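Local coordinates for ESX-1 secretion system protein EccA1 (Mycobacterium tuberculosis, PDB 4F3V) that probably supplies energy for exporting virulence factors through the ESX-1 type VII secretion system as an ATPase, the chain here being its N-terminal TPR-like domain, at residues A[4-9]-A[29-34]; A[16-19]-A[24-27]; A[41-46]-A[57-62]; A[82-87]-A[93-98]; A[89-94]-A[137-142]. All blocks are in the same frame, centred on the assembly; numbering follows the deposited sequence.

Contacts 1 and 2 both join helix 2-17 to helix 22-35, contact 2 near the turn between them and contact 1 farther along the pair; each is partly buried. Contact 1 adds a salt bridge to its apolar seam, whereas contact 2 rests on a thioether and a serine. Helix 40-48 follows, and contact 3 packs it on helix 54-62 in a buried interface of CH-pi and apolar contacts, without hydrogen bonds; Arg46 also reaches Thr33 of contact 1. Contact 4, the beta hairpin, touches contact 3 through Ile44, Ala83 and Val98. Contact 5, nearest the centre of the chain, is buried, shares Asp93 and Ile94 with contact 4, and fixes the hairpin loop on helix 134-147.

Contact 1 of 5, residues A[4-9]-A[29-34]; sequences TDRLAS and FTEITN
Arg6 of helix 2-17 and Glu31 of helix 22-35 form the polar half of this contact. Arg6 NH2 gives Glu31 OE2 a hydrogen bond of 2.8 Å, bent to 151° at the hydrogen, and the opposite charges make it a salt bridge. OE2 sits at the edge of the guanidinium, nearly in its plane, but the carboxylate stands almost perpendicular to that plane (83°) and uses the OE2 lone pair directed away from OE1. The bridge is therefore single, not the paired bonding of two coplanar groups. Arg6 reaches it with an extended chain, while Glu31 bends at its second torsion (chi2 75°), and the two side chains cross nearly at right angles. Tyr35 adds a cation-pi interaction with Arg6.

The apolar half lies where the helices come closest, with the CA atoms of Leu7 and Ile32 5.8 Å apart. Leu7 CD2 is 4.3 Å from Ile32 CG1 and 4.1 Å from Ile32 CA, and so packs on the base of the isoleucine. In return Ile32 CD1 lies 3.8 Å from Leu7 O, a methyl set against the main chain. Leu10 and Phe11 also touch Ile32, as does Ala42 of helix 40-48.

Buried Leu7 and Ile32 thus fill the closest part of the contact, and beside them, at its partly exposed edge, the opposite charges are joined by a single bond.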
# COMPACT_ATOMS: atom_id res chain seq x y z
N THR A 4 -16.85 -16.33 26.43
CA THR A 4 -16.60 -14.89 26.37
C THR A 4 -15.54 -14.46 27.38
O THR A 4 -14.60 -13.73 27.04
CB THR A 4 -17.87 -14.07 26.68
OG1 THR A 4 -18.95 -14.58 25.89
CG2 THR A 4 -17.65 -12.60 26.38
N ASP A 5 -15.71 -14.90 28.62
CA ASP A 5 -14.73 -14.62 29.66
C ASP A 5 -13.37 -15.18 29.28
O ASP A 5 -12.37 -14.49 29.44
CB ASP A 5 -15.18 -15.20 31.00
CG ASP A 5 -16.42 -14.52 31.54
OD1 ASP A 5 -16.86 -13.51 30.97
OD2 ASP A 5 -16.96 -15.00 32.56
N ARG A 6 -13.34 -16.40 28.76
CA ARG A 6 -12.07 -17.00 28.37
C ARG A 6 -11.34 -16.19 27.28
O ARG A 6 -10.14 -15.94 27.39
CB ARG A 6 -12.29 -18.43 27.87
CG ARG A 6 -11.00 -19.22 27.74
CD ARG A 6 -11.19 -20.71 27.44
NE ARG A 6 -9.94 -21.28 26.91
CZ ARG A 6 -9.70 -21.53 25.61
NH1 ARG A 6 -10.64 -21.35 24.67
NH2 ARG A 6 -8.51 -22.00 25.26
N LEU A 7 -12.06 -15.78 26.24
CA LEU A 7 -11.48 -15.03 25.13
C LEU A 7 -10.99 -13.65 25.57
O LEU A 7 -9.95 -13.18 25.12
CB LEU A 7 -12.48 -14.90 23.97
CG LEU A 7 -12.97 -16.19 23.31
CD1 LEU A 7 -13.77 -15.85 22.04
CD2 LEU A 7 -11.84 -17.16 23.02
N ALA A 8 -11.77 -13.01 26.44
CA ALA A 8 -11.38 -11.74 27.07
C ALA A 8 -10.01 -11.86 27.74
O ALA A 8 -9.12 -11.05 27.53
CB ALA A 8 -12.41 -11.33 28.13
N SER A 9 -9.90 -12.86 28.60
CA SER A 9 -8.71 -13.01 29.37
C SER A 9 -7.51 -13.41 28.44
O SER A 9 -6.41 -12.95 28.63
CB SER A 9 -8.98 -13.96 30.55
OG SER A 9 -8.81 -15.29 30.17
N PHE A 29 -3.56 -14.79 20.46
CA PHE A 29 -4.49 -14.21 19.48
C PHE A 29 -5.03 -15.31 18.54
O PHE A 29 -6.20 -15.30 18.17
CB PHE A 29 -3.82 -13.12 18.64
CG PHE A 29 -3.49 -11.86 19.39
CD1 PHE A 29 -4.47 -11.15 20.07
CD2 PHE A 29 -2.22 -11.35 19.36
CE1 PHE A 29 -4.17 -9.96 20.72
CE2 PHE A 29 -1.92 -10.16 20.00
CZ PHE A 29 -2.89 -9.46 20.69
N THR A 30 -4.20 -16.29 18.21
CA THR A 30 -4.60 -17.38 17.34
C THR A 30 -5.58 -18.31 18.04
O THR A 30 -6.52 -18.80 17.42
CB THR A 30 -3.36 -18.14 16.83
OG1 THR A 30 -2.56 -17.23 16.07
CG2 THR A 30 -3.74 -19.35 15.97
N GLU A 31 -5.36 -18.55 19.32
CA GLU A 31 -6.30 -19.32 20.10
C GLU A 31 -7.69 -18.65 20.08
O GLU A 31 -8.70 -19.33 19.95
CB GLU A 31 -5.80 -19.43 21.53
CG GLU A 31 -6.64 -20.30 22.45
CD GLU A 31 -6.48 -21.77 22.21
OE1 GLU A 31 -5.70 -22.18 21.34
OE2 GLU A 31 -7.14 -22.53 22.91
N ILE A 32 -7.73 -17.32 20.18
CA ILE A 32 -9.02 -16.59 20.10
C ILE A 32 -9.70 -16.80 18.75
O ILE A 32 -10.87 -17.23 18.69
CB ILE A 32 -8.87 -15.09 20.39
CG1 ILE A 32 -8.37 -14.88 21.83
CG2 ILE A 32 -10.20 -14.36 20.11
CD1 ILE A 32 -7.75 -13.54 22.06
N THR A 33 -8.96 -16.58 17.65
CA THR A 33 -9.57 -16.72 16.31
C THR A 33 -9.96 -18.15 16.00
O THR A 33 -10.92 -18.37 15.27
CB THR A 33 -8.67 -16.17 15.19
OG1 THR A 33 -7.45 -16.90 15.15
CG2 THR A 33 -8.39 -14.70 15.41
N ASN A 34 -9.24 -19.13 16.55
CA ASN A 34 -9.66 -20.53 16.46
C ASN A 34 -11.02 -20.81 17.05
O ASN A 34 -11.73 -21.67 16.56
CB ASN A 34 -8.64 -21.46 17.16
CG ASN A 34 -7.39 -21.69 16.33
OD1 ASN A 34 -7.29 -21.24 15.19
ND2 ASN A 34 -6.43 -22.43 16.90

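Contact 2 of 5, residues A[16-19]-A[24-27]; sequences SMLP and RSLD
Met17 sets CG anti to its backbone N (chi1 174°), then folds at chi2 and chi3, which lays its thioether across Arg24; Ser25 holds OG beside its own backbone N (chi1 -67°), aimed at the peptide between Met17 and Leu18. The methionine and arginine side chains meet nearly at right angles. Met17 CG is 3.6 Å from Arg24 CB, and SD lies 3.7 Å from the same CB and 3.9 Å from Arg24 CD. SD also comes near the edge of the guanidinium, close to its plane, 4.0 Å from Arg24 NH1. Ser25 OG is wedged against the other segment, 3.3 Å from Met17 CB, and Leu18 CD2 covers it from a second direction at 3.6 Å. Although Leu18 N is 3.2 Å from Ser25 OG, the angle is too poor for a hydrogen bond; the hydroxyl bonds instead to Ala14 O of helix 2-17, with Ser21 O a weak second partner. The Ala14 bond ties the start of helix 22-35 to the end of its predecessor. Cys49 and Arg48 lie against Leu18. Two helices doubling back through a short turn make a helical hairpin, the unit from which TPR domains are built, consistent with this domain's assignment.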
# COMPACT_ATOMS: atom_id res chain seq x y z
N SER A 16 -0.66 -7.94 26.96
CA SER A 16 0.38 -7.78 28.00
C SER A 16 1.69 -8.45 27.59
O SER A 16 2.75 -8.02 28.00
CB SER A 16 -0.07 -8.40 29.31
OG SER A 16 -1.08 -7.60 29.89
N MET A 17 1.59 -9.51 26.82
CA MET A 17 2.74 -10.31 26.43
C MET A 17 3.51 -9.66 25.26
O MET A 17 4.63 -10.06 24.98
CB MET A 17 2.23 -11.70 26.03
CG MET A 17 3.25 -12.66 25.46
SD MET A 17 4.12 -13.41 26.82
CE MET A 17 2.63 -14.15 27.51
N LEU A 18 2.91 -8.66 24.60
CA LEU A 18 3.51 -8.08 23.37
C LEU A 18 4.94 -7.55 23.54
O LEU A 18 5.78 -7.83 22.70
CB LEU A 18 2.64 -6.98 22.77
CG LEU A 18 1.45 -7.42 21.93
CD1 LEU A 18 0.61 -6.21 21.62
CD2 LEU A 18 1.87 -8.15 20.67
N PRO A 19 5.22 -6.79 24.62
CA PRO A 19 6.61 -6.39 24.81
C PRO A 19 7.57 -7.54 25.15
O PRO A 19 8.75 -7.38 24.97
CB PRO A 19 6.55 -5.38 25.97
CG PRO A 19 5.12 -5.22 26.35
CD PRO A 19 4.30 -6.23 25.62
N ARG A 24 4.54 -15.61 21.66
CA ARG A 24 3.54 -16.04 22.63
C ARG A 24 2.20 -15.28 22.47
O ARG A 24 1.14 -15.87 22.61
CB ARG A 24 4.07 -15.90 24.06
CG ARG A 24 5.17 -16.91 24.43
CD ARG A 24 5.35 -17.01 25.94
NE ARG A 24 6.65 -17.54 26.33
CZ ARG A 24 7.69 -16.76 26.64
NH1 ARG A 24 7.56 -15.42 26.60
NH2 ARG A 24 8.85 -17.28 26.98
N SER A 25 2.27 -13.98 22.19
CA SER A 25 1.07 -13.19 21.93
C SER A 25 0.34 -13.78 20.73
O SER A 25 -0.88 -13.96 20.77
CB SER A 25 1.40 -11.73 21.64
OG SER A 25 1.93 -11.09 22.79
N LEU A 26 1.08 -14.12 19.68
CA LEU A 26 0.48 -14.72 18.47
C LEU A 26 -0.28 -16.00 18.81
O LEU A 26 -1.39 -16.22 18.30
CB LEU A 26 1.55 -14.99 17.40
CG LEU A 26 1.08 -15.57 16.05
CD1 LEU A 26 0.04 -14.66 15.41
CD2 LEU A 26 2.25 -15.89 15.10
N ASP A 27 0.31 -16.85 19.67
CA ASP A 27 -0.33 -18.11 20.06
C ASP A 27 -1.68 -17.78 20.68
O ASP A 27 -2.65 -18.46 20.40
CB ASP A 27 0.48 -18.88 21.11
CG ASP A 27 1.74 -19.52 20.56
OD1 ASP A 27 1.82 -19.80 19.34
OD2 ASP A 27 2.66 -19.76 21.39

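Contact 3 of 5, residues A[41-46]-A[57-62]; sequences DAWIGR and LFRAWY
Helices 40-48 and 54-62 run antiparallel here, the axes of 41-46 and 57-62 approaching to 8.5 Å at a signed crossing angle of -153°, the CA atoms of Trp43 and Ala60 being the nearest pair, 5.4 Å apart. In the main interaction one face of the Trp43 indole is covered by the aliphatic part of Arg59. Arg59 CB stands 3.5 Å from the centroid of the five-membered ring, only 14° off its normal, a CH-pi contact over the face. Its chain then bends at chi2 (-98°), which carries CG over the benzo ring and CD out past its rim, 3.6 Å from Trp43 CZ2. The two side chains run alongside in the same sense, and the guanidinium moves off, one of its faces lying against Phe58 CE2. Beside them Ala60 CB fits between two neighbours, 4.0 Å from Trp43 CB and 4.2 Å from Ile44 CG1.

Trp43 NE1 has its polar partner elsewhere, bonding to Glu37 O, which would limit the rotation of the ring. Within its own helix Trp43 CZ3 sits 3.4 Å above the plane of the Arg46 guanidinium, offset toward its rim; that group is held in turn by Asp51 and Thr33.

The contact is thus dispersive in character: methylene C-H groups of Arg59 meet the pi face of an electron-rich ring, and the charge itself need not be buried between the helices.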
# COMPACT_ATOMS: atom_id res chain seq x y z
N ASP A 41 -10.65 -7.93 16.56
CA ASP A 41 -9.50 -7.44 17.36
C ASP A 41 -8.35 -8.44 17.47
O ASP A 41 -7.19 -8.05 17.50
CB ASP A 41 -9.95 -6.98 18.76
CG ASP A 41 -10.91 -5.82 18.72
OD1 ASP A 41 -11.10 -5.22 17.62
OD2 ASP A 41 -11.46 -5.47 19.78
N ALA A 42 -8.67 -9.73 17.52
CA ALA A 42 -7.64 -10.76 17.56
C ALA A 42 -6.95 -10.98 16.20
O ALA A 42 -5.76 -11.30 16.15
CB ALA A 42 -8.22 -12.07 18.13
N TRP A 43 -7.69 -10.85 15.10
CA TRP A 43 -7.06 -10.84 13.78
C TRP A 43 -6.08 -9.70 13.65
O TRP A 43 -4.97 -9.90 13.16
CB TRP A 43 -8.07 -10.80 12.64
CG TRP A 43 -8.91 -12.04 12.52
CD1 TRP A 43 -10.25 -12.19 12.85
CD2 TRP A 43 -8.49 -13.36 12.06
NE1 TRP A 43 -10.67 -13.46 12.63
CE2 TRP A 43 -9.65 -14.22 12.16
CE3 TRP A 43 -7.29 -13.90 11.62
CZ2 TRP A 43 -9.61 -15.56 11.81
CZ3 TRP A 43 -7.26 -15.24 11.27
CH2 TRP A 43 -8.40 -16.05 11.36
N ILE A 44 -6.45 -8.53 14.17
CA ILE A 44 -5.54 -7.38 14.18
C ILE A 44 -4.33 -7.64 15.11
O ILE A 44 -3.21 -7.26 14.80
CB ILE A 44 -6.31 -6.08 14.55
CG1 ILE A 44 -7.36 -5.78 13.45
CG2 ILE A 44 -5.35 -4.90 14.73
CD1 ILE A 44 -8.38 -4.71 13.83
N GLY A 45 -4.57 -8.27 16.24
CA GLY A 45 -3.47 -8.70 17.14
C GLY A 45 -2.48 -9.59 16.40
O GLY A 45 -1.27 -9.43 16.54
N ARG A 46 -2.99 -10.52 15.59
CA ARG A 46 -2.11 -11.41 14.81
C ARG A 46 -1.24 -10.61 13.84
O ARG A 46 -0.02 -10.87 13.71
CB ARG A 46 -2.90 -12.47 14.06
CG ARG A 46 -3.49 -13.53 14.99
CD ARG A 46 -4.43 -14.48 14.27
NE ARG A 46 -3.78 -15.19 13.17
CZ ARG A 46 -4.11 -16.40 12.72
NH1 ARG A 46 -5.12 -17.09 13.25
NH2 ARG A 46 -3.44 -16.91 11.71
N LEU A 57 -5.64 -10.61 7.08
CA LEU A 57 -6.15 -9.29 6.71
C LEU A 57 -7.61 -9.41 6.17
O LEU A 57 -8.48 -8.59 6.50
CB LEU A 57 -5.25 -8.66 5.67
CG LEU A 57 -5.19 -7.13 5.51
CD1 LEU A 57 -5.52 -6.35 6.77
CD2 LEU A 57 -3.79 -6.82 5.00
N PHE A 58 -7.89 -10.45 5.39
CA PHE A 58 -9.25 -10.65 4.90
C PHE A 58 -10.23 -10.80 6.05
O PHE A 58 -11.33 -10.23 6.03
CB PHE A 58 -9.39 -11.86 3.95
CG PHE A 58 -10.83 -12.30 3.76
CD1 PHE A 58 -11.67 -11.62 2.91
CD2 PHE A 58 -11.35 -13.39 4.48
CE1 PHE A 58 -13.00 -12.00 2.74
CE2 PHE A 58 -12.69 -13.76 4.33
CZ PHE A 58 -13.51 -13.06 3.47
N ARG A 59 -9.83 -11.57 7.06
CA ARG A 59 -10.71 -11.85 8.17
C ARG A 59 -10.94 -10.62 9.00
O ARG A 59 -12.03 -10.45 9.55
CB ARG A 59 -10.17 -13.00 9.02
CG ARG A 59 -10.29 -14.32 8.29
CD ARG A 59 -11.54 -15.02 8.77
NE ARG A 59 -11.95 -16.04 7.82
CZ ARG A 59 -13.21 -16.26 7.41
NH1 ARG A 59 -14.25 -15.54 7.85
NH2 ARG A 59 -13.42 -17.22 6.54
N ALA A 60 -9.91 -9.78 9.15
CA ALA A 60 -10.05 -8.54 9.90
C ALA A 60 -11.08 -7.67 9.18
O ALA A 60 -12.00 -7.13 9.81
CB ALA A 60 -8.71 -7.83 10.03
N TRP A 61 -10.98 -7.61 7.86
CA TRP A 61 -11.93 -6.85 7.06
C TRP A 61 -13.34 -7.41 7.11
O TRP A 61 -14.32 -6.66 7.28
CB TRP A 61 -11.44 -6.79 5.63
CG TRP A 61 -12.48 -6.35 4.65
CD1 TRP A 61 -13.14 -7.13 3.70
CD2 TRP A 61 -13.07 -5.04 4.53
NE1 TRP A 61 -14.05 -6.39 3.01
CE2 TRP A 61 -14.05 -5.12 3.45
CE3 TRP A 61 -12.88 -3.85 5.17
CZ2 TRP A 61 -14.81 -4.04 3.06
CZ3 TRP A 61 -13.66 -2.75 4.77
CH2 TRP A 61 -14.59 -2.84 3.73
N TYR A 62 -13.46 -8.72 6.94
CA TYR A 62 -14.76 -9.40 6.94
C TYR A 62 -15.51 -9.22 8.27
O TYR A 62 -16.73 -9.09 8.28
CB TYR A 62 -14.55 -10.89 6.63
CG TYR A 62 -15.82 -11.67 6.37
CD1 TYR A 62 -16.33 -11.82 5.08
CD2 TYR A 62 -16.49 -12.31 7.42
CE1 TYR A 62 -17.50 -12.55 4.85
CE2 TYR A 62 -17.64 -13.05 7.21
CZ TYR A 62 -18.15 -13.17 5.93
OH TYR A 62 -19.32 -13.90 5.72

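Contact 4 of 5, residues A[82-87]-A[93-98]; sequences NARIAI and DITYPV. With SO4 (sulfate ion), chain D.
Arg84 and Thr95 stand nearly perpendicular on one face of the beta hairpin. The arginine bends at its third torsion (chi3 70°), bringing NE to Thr95 OG1 at 2.9 Å in a nearly straight bond (166°) that lies in the guanidinium plane. Thr95 is turned to meet it, OG1 sitting between its backbone N and carbonyl carbon (chi1 61°). Pro97 N lies 3.9 Å above one guanidinium face, offset toward the rim. At the outer edge NH1 bonds a sulfate, probably from the crystallisation liquor, with 3.0 Å to O3; NH2 faces its O2 at a doubtfully short distance.

Ile85 and Tyr96, a hydrogen-bonded pair, run alongside each other on the opposite face, Ile85 CD1 3.9 Å from Tyr96 CB. Val98 is set almost square to Ile85, its CG2 3.8 Å from Ile85 CG1, and Ile87 meets Ile94 likewise, CG1 to CG2 at 3.8 Å. Water bridges Ala83 N and Val98 O.

The hairpin is thus two-sided: the face with Ile85 and Tyr96 packs against helices 101-115 and 134-147, with Ile85 buried, while on the other Thr95 OG1 fixes how the guanidinium is turned and its far edge takes an anion.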
# COMPACT_ATOMS: atom_id res chain seq x y z
N ASN A 82 -0.73 -0.77 18.81
CA ASN A 82 0.19 -0.17 17.83
C ASN A 82 0.36 -1.04 16.59
O ASN A 82 1.47 -1.20 16.08
CB ASN A 82 1.55 0.17 18.44
CG ASN A 82 1.47 1.24 19.51
OD1 ASN A 82 0.88 2.30 19.30
ND2 ASN A 82 2.09 0.98 20.67
N ALA A 83 -0.74 -1.62 16.10
CA ALA A 83 -0.72 -2.38 14.84
C ALA A 83 -0.64 -1.38 13.67
O ALA A 83 -1.17 -0.26 13.78
CB ALA A 83 -1.94 -3.27 14.72
N ARG A 84 0.07 -1.75 12.62
CA ARG A 84 0.20 -0.92 11.41
C ARG A 84 0.01 -1.83 10.21
O ARG A 84 0.34 -3.00 10.29
CB ARG A 84 1.57 -0.25 11.36
CG ARG A 84 1.86 0.68 12.54
CD ARG A 84 3.18 1.44 12.35
NE ARG A 84 3.07 2.45 11.28
CZ ARG A 84 2.63 3.71 11.42
NH1 ARG A 84 2.23 4.19 12.59
NH2 ARG A 84 2.56 4.48 10.36
N ILE A 85 -0.52 -1.29 9.12
CA ILE A 85 -0.68 -2.05 7.87
C ILE A 85 -0.03 -1.30 6.68
O ILE A 85 0.14 -0.07 6.71
CB ILE A 85 -2.15 -2.40 7.53
CG1 ILE A 85 -3.12 -1.26 7.84
CG2 ILE A 85 -2.60 -3.66 8.27
CD1 ILE A 85 -3.23 -0.19 6.78
N ALA A 86 0.32 -2.03 5.64
CA ALA A 86 0.98 -1.50 4.44
C ALA A 86 -0.02 -0.83 3.48
O ALA A 86 -1.07 -1.39 3.21
CB ALA A 86 1.73 -2.64 3.73
N ILE A 87 0.26 0.40 3.05
CA ILE A 87 -0.63 1.14 2.14
C ILE A 87 0.10 1.80 0.94
O ILE A 87 -0.51 2.51 0.15
CB ILE A 87 -1.49 2.22 2.85
CG1 ILE A 87 -0.62 3.33 3.47
CG2 ILE A 87 -2.42 1.65 3.91
CD1 ILE A 87 -1.38 4.64 3.69
N ASP A 93 7.26 2.43 0.54
CA ASP A 93 7.05 1.69 1.78
C ASP A 93 6.35 2.63 2.74
O ASP A 93 6.97 3.50 3.35
CB ASP A 93 8.38 1.19 2.34
CG ASP A 93 8.22 0.33 3.60
OD1 ASP A 93 7.08 0.29 4.16
OD2 ASP A 93 9.22 -0.29 4.05
N ILE A 94 5.03 2.52 2.80
CA ILE A 94 4.22 3.42 3.62
C ILE A 94 3.30 2.56 4.47
O ILE A 94 2.58 1.68 3.95
CB ILE A 94 3.40 4.41 2.73
CG1 ILE A 94 4.32 5.18 1.76
CG2 ILE A 94 2.56 5.37 3.57
CD1 ILE A 94 3.61 5.97 0.67
N THR A 95 3.30 2.80 5.78
CA THR A 95 2.37 2.09 6.66
C THR A 95 1.41 3.08 7.30
O THR A 95 1.67 4.29 7.31
CB THR A 95 3.14 1.24 7.69
OG1 THR A 95 3.95 2.09 8.49
CG2 THR A 95 4.03 0.26 6.96
N TYR A 96 0.33 2.56 7.88
CA TYR A 96 -0.73 3.37 8.47
C TYR A 96 -1.17 2.67 9.76
O TYR A 96 -1.30 1.44 9.77
CB TYR A 96 -1.89 3.44 7.46
CG TYR A 96 -2.86 4.53 7.79
CD1 TYR A 96 -2.59 5.85 7.41
CD2 TYR A 96 -4.03 4.25 8.49
CE1 TYR A 96 -3.47 6.86 7.75
CE2 TYR A 96 -4.91 5.26 8.82
CZ TYR A 96 -4.62 6.56 8.45
OH TYR A 96 -5.52 7.55 8.77
N PRO A 97 -1.36 3.42 10.86
CA PRO A 97 -1.77 2.78 12.12
C PRO A 97 -3.22 2.30 12.14
O PRO A 97 -4.11 2.99 11.65
CB PRO A 97 -1.53 3.89 13.16
CG PRO A 97 -1.81 5.14 12.39
CD PRO A 97 -1.20 4.87 11.01
N VAL A 98 -3.46 1.12 12.70
CA VAL A 98 -4.80 0.55 12.74
C VAL A 98 -5.42 1.09 14.02
O VAL A 98 -5.16 0.55 15.11
CB VAL A 98 -4.77 -0.98 12.73
CG1 VAL A 98 -6.18 -1.57 12.64
CG2 VAL A 98 -3.94 -1.49 11.57
S SO4 D . 1.80 7.76 12.03
O1 SO4 D . 3.18 8.29 12.14
O2 SO4 D . 1.75 6.83 10.88
O3 SO4 D . 1.44 7.00 13.25
O4 SO4 D . 0.86 8.87 11.83
O HOH W 1 -3.35 -0.72 16.73

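Contact 5 of 5, residues A[89-94]-A[137-142]; sequences GLYGDI and VAWMKA
The loop closing the beta hairpin of strands 84-86 and 95-97 lies against helix 134-147, with Tyr91 and Ile94 meeting Trp139 and Ala142. Tyr91 OH gives a hydrogen bond of 2.7 Å to Ala142 O, arriving well above the carbonyl plane (53° out of it) while the carbonyl lies at the edge of the phenol ring. Tyr91 and Trp139 pass each other in opposite senses. Their rings are oblique, planes 55° apart, with the Tyr91 centroid 5.2 Å from that of the tryptophan six-membered ring. The closest approach of the two rings is Tyr91 CD2 to Trp139 CH2 at 3.4 Å. Trp139 projects its indole toward the loop with CG anti to its backbone N (chi1 172°), and its NE1 bonds Ile87 O, which restrains the indole. Leu90 CG sits 3.9 Å above the centre of one Tyr91 face, and Ile94 CD1 reaches Trp139 CZ2 at 4.0 Å. Val154 and Ala176 pack on Tyr91, Phe168 and Ala172 on Ile94. Here a beta hairpin lies between helices of a domain that is otherwise helical and TPR-like, its loop packed on helix 134-147 by Tyr91 and Trp139.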
# COMPACT_ATOMS: atom_id res chain seq x y z
N GLY A 89 1.64 0.45 -1.76
CA GLY A 89 1.61 -0.20 -3.07
C GLY A 89 2.98 -0.19 -3.75
O GLY A 89 4.02 -0.30 -3.09
N LEU A 90 2.97 -0.04 -5.07
CA LEU A 90 4.20 -0.01 -5.84
C LEU A 90 5.02 1.28 -5.64
O LEU A 90 6.16 1.35 -6.10
CB LEU A 90 3.89 -0.20 -7.34
CG LEU A 90 3.19 0.99 -8.01
CD1 LEU A 90 4.21 1.92 -8.68
CD2 LEU A 90 2.15 0.50 -9.03
N TYR A 91 4.43 2.30 -5.01
CA TYR A 91 5.02 3.65 -4.97
C TYR A 91 6.07 3.79 -3.88
O TYR A 91 7.04 4.52 -4.04
CB TYR A 91 3.92 4.73 -4.80
CG TYR A 91 2.82 4.64 -5.85
CD1 TYR A 91 3.09 4.86 -7.19
CD2 TYR A 91 1.53 4.28 -5.50
CE1 TYR A 91 2.09 4.77 -8.15
CE2 TYR A 91 0.53 4.17 -6.45
CZ TYR A 91 0.81 4.42 -7.76
OH TYR A 91 -0.20 4.30 -8.67
N GLY A 92 5.90 3.09 -2.77
CA GLY A 92 6.80 3.27 -1.65
C GLY A 92 6.44 2.37 -0.50
O GLY A 92 5.45 1.63 -0.56
N ASP A 93 7.26 2.43 0.54
CA ASP A 93 7.05 1.69 1.78
C ASP A 93 6.35 2.63 2.74
O ASP A 93 6.97 3.50 3.35
CB ASP A 93 8.38 1.19 2.34
CG ASP A 93 8.22 0.33 3.60
OD1 ASP A 93 7.08 0.29 4.16
OD2 ASP A 93 9.22 -0.29 4.05
N ILE A 94 5.03 2.52 2.80
CA ILE A 94 4.22 3.42 3.62
C ILE A 94 3.30 2.56 4.47
O ILE A 94 2.58 1.68 3.95
CB ILE A 94 3.40 4.41 2.73
CG1 ILE A 94 4.32 5.18 1.76
CG2 ILE A 94 2.56 5.37 3.57
CD1 ILE A 94 3.61 5.97 0.67
N VAL A 137 -8.75 7.57 0.63
CA VAL A 137 -9.39 6.71 -0.37
C VAL A 137 -8.84 6.98 -1.77
O VAL A 137 -8.60 6.04 -2.50
CB VAL A 137 -10.93 6.82 -0.36
CG1 VAL A 137 -11.56 6.10 -1.56
CG2 VAL A 137 -11.45 6.28 0.97
N ALA A 138 -8.63 8.25 -2.12
CA ALA A 138 -8.01 8.58 -3.41
C ALA A 138 -6.65 7.95 -3.52
O ALA A 138 -6.32 7.35 -4.54
CB ALA A 138 -7.93 10.09 -3.64
N TRP A 139 -5.86 8.06 -2.44
CA TRP A 139 -4.54 7.42 -2.40
C TRP A 139 -4.66 5.93 -2.62
O TRP A 139 -3.92 5.35 -3.45
CB TRP A 139 -3.79 7.71 -1.09
CG TRP A 139 -2.54 6.89 -1.02
CD1 TRP A 139 -2.31 5.77 -0.25
CD2 TRP A 139 -1.37 7.01 -1.90
NE1 TRP A 139 -1.07 5.23 -0.54
CE2 TRP A 139 -0.45 5.94 -1.51
CE3 TRP A 139 -0.98 7.89 -2.91
CZ2 TRP A 139 0.78 5.77 -2.12
CZ3 TRP A 139 0.27 7.72 -3.50
CH2 TRP A 139 1.12 6.67 -3.12
N MET A 140 -5.57 5.27 -1.89
CA MET A 140 -5.74 3.82 -2.08
C MET A 140 -6.21 3.44 -3.50
O MET A 140 -5.78 2.43 -4.05
CB MET A 140 -6.69 3.21 -1.06
CG MET A 140 -6.20 3.32 0.38
SD MET A 140 -4.47 2.90 0.65
CE MET A 140 -4.29 1.26 -0.04
N LYS A 141 -7.06 4.25 -4.10
CA LYS A 141 -7.43 4.02 -5.49
C LYS A 141 -6.22 4.11 -6.43
O LYS A 141 -6.11 3.33 -7.36
CB LYS A 141 -8.56 4.93 -5.93
CG LYS A 141 -9.88 4.58 -5.26
CD LYS A 141 -11.03 5.38 -5.86
CE LYS A 141 -12.37 4.98 -5.26
NZ LYS A 141 -13.52 5.61 -6.02
N ALA A 142 -5.34 5.07 -6.18
CA ALA A 142 -4.09 5.22 -6.91
C ALA A 142 -3.22 3.96 -6.77
O ALA A 142 -2.62 3.49 -7.74
CB ALA A 142 -3.34 6.46 -6.41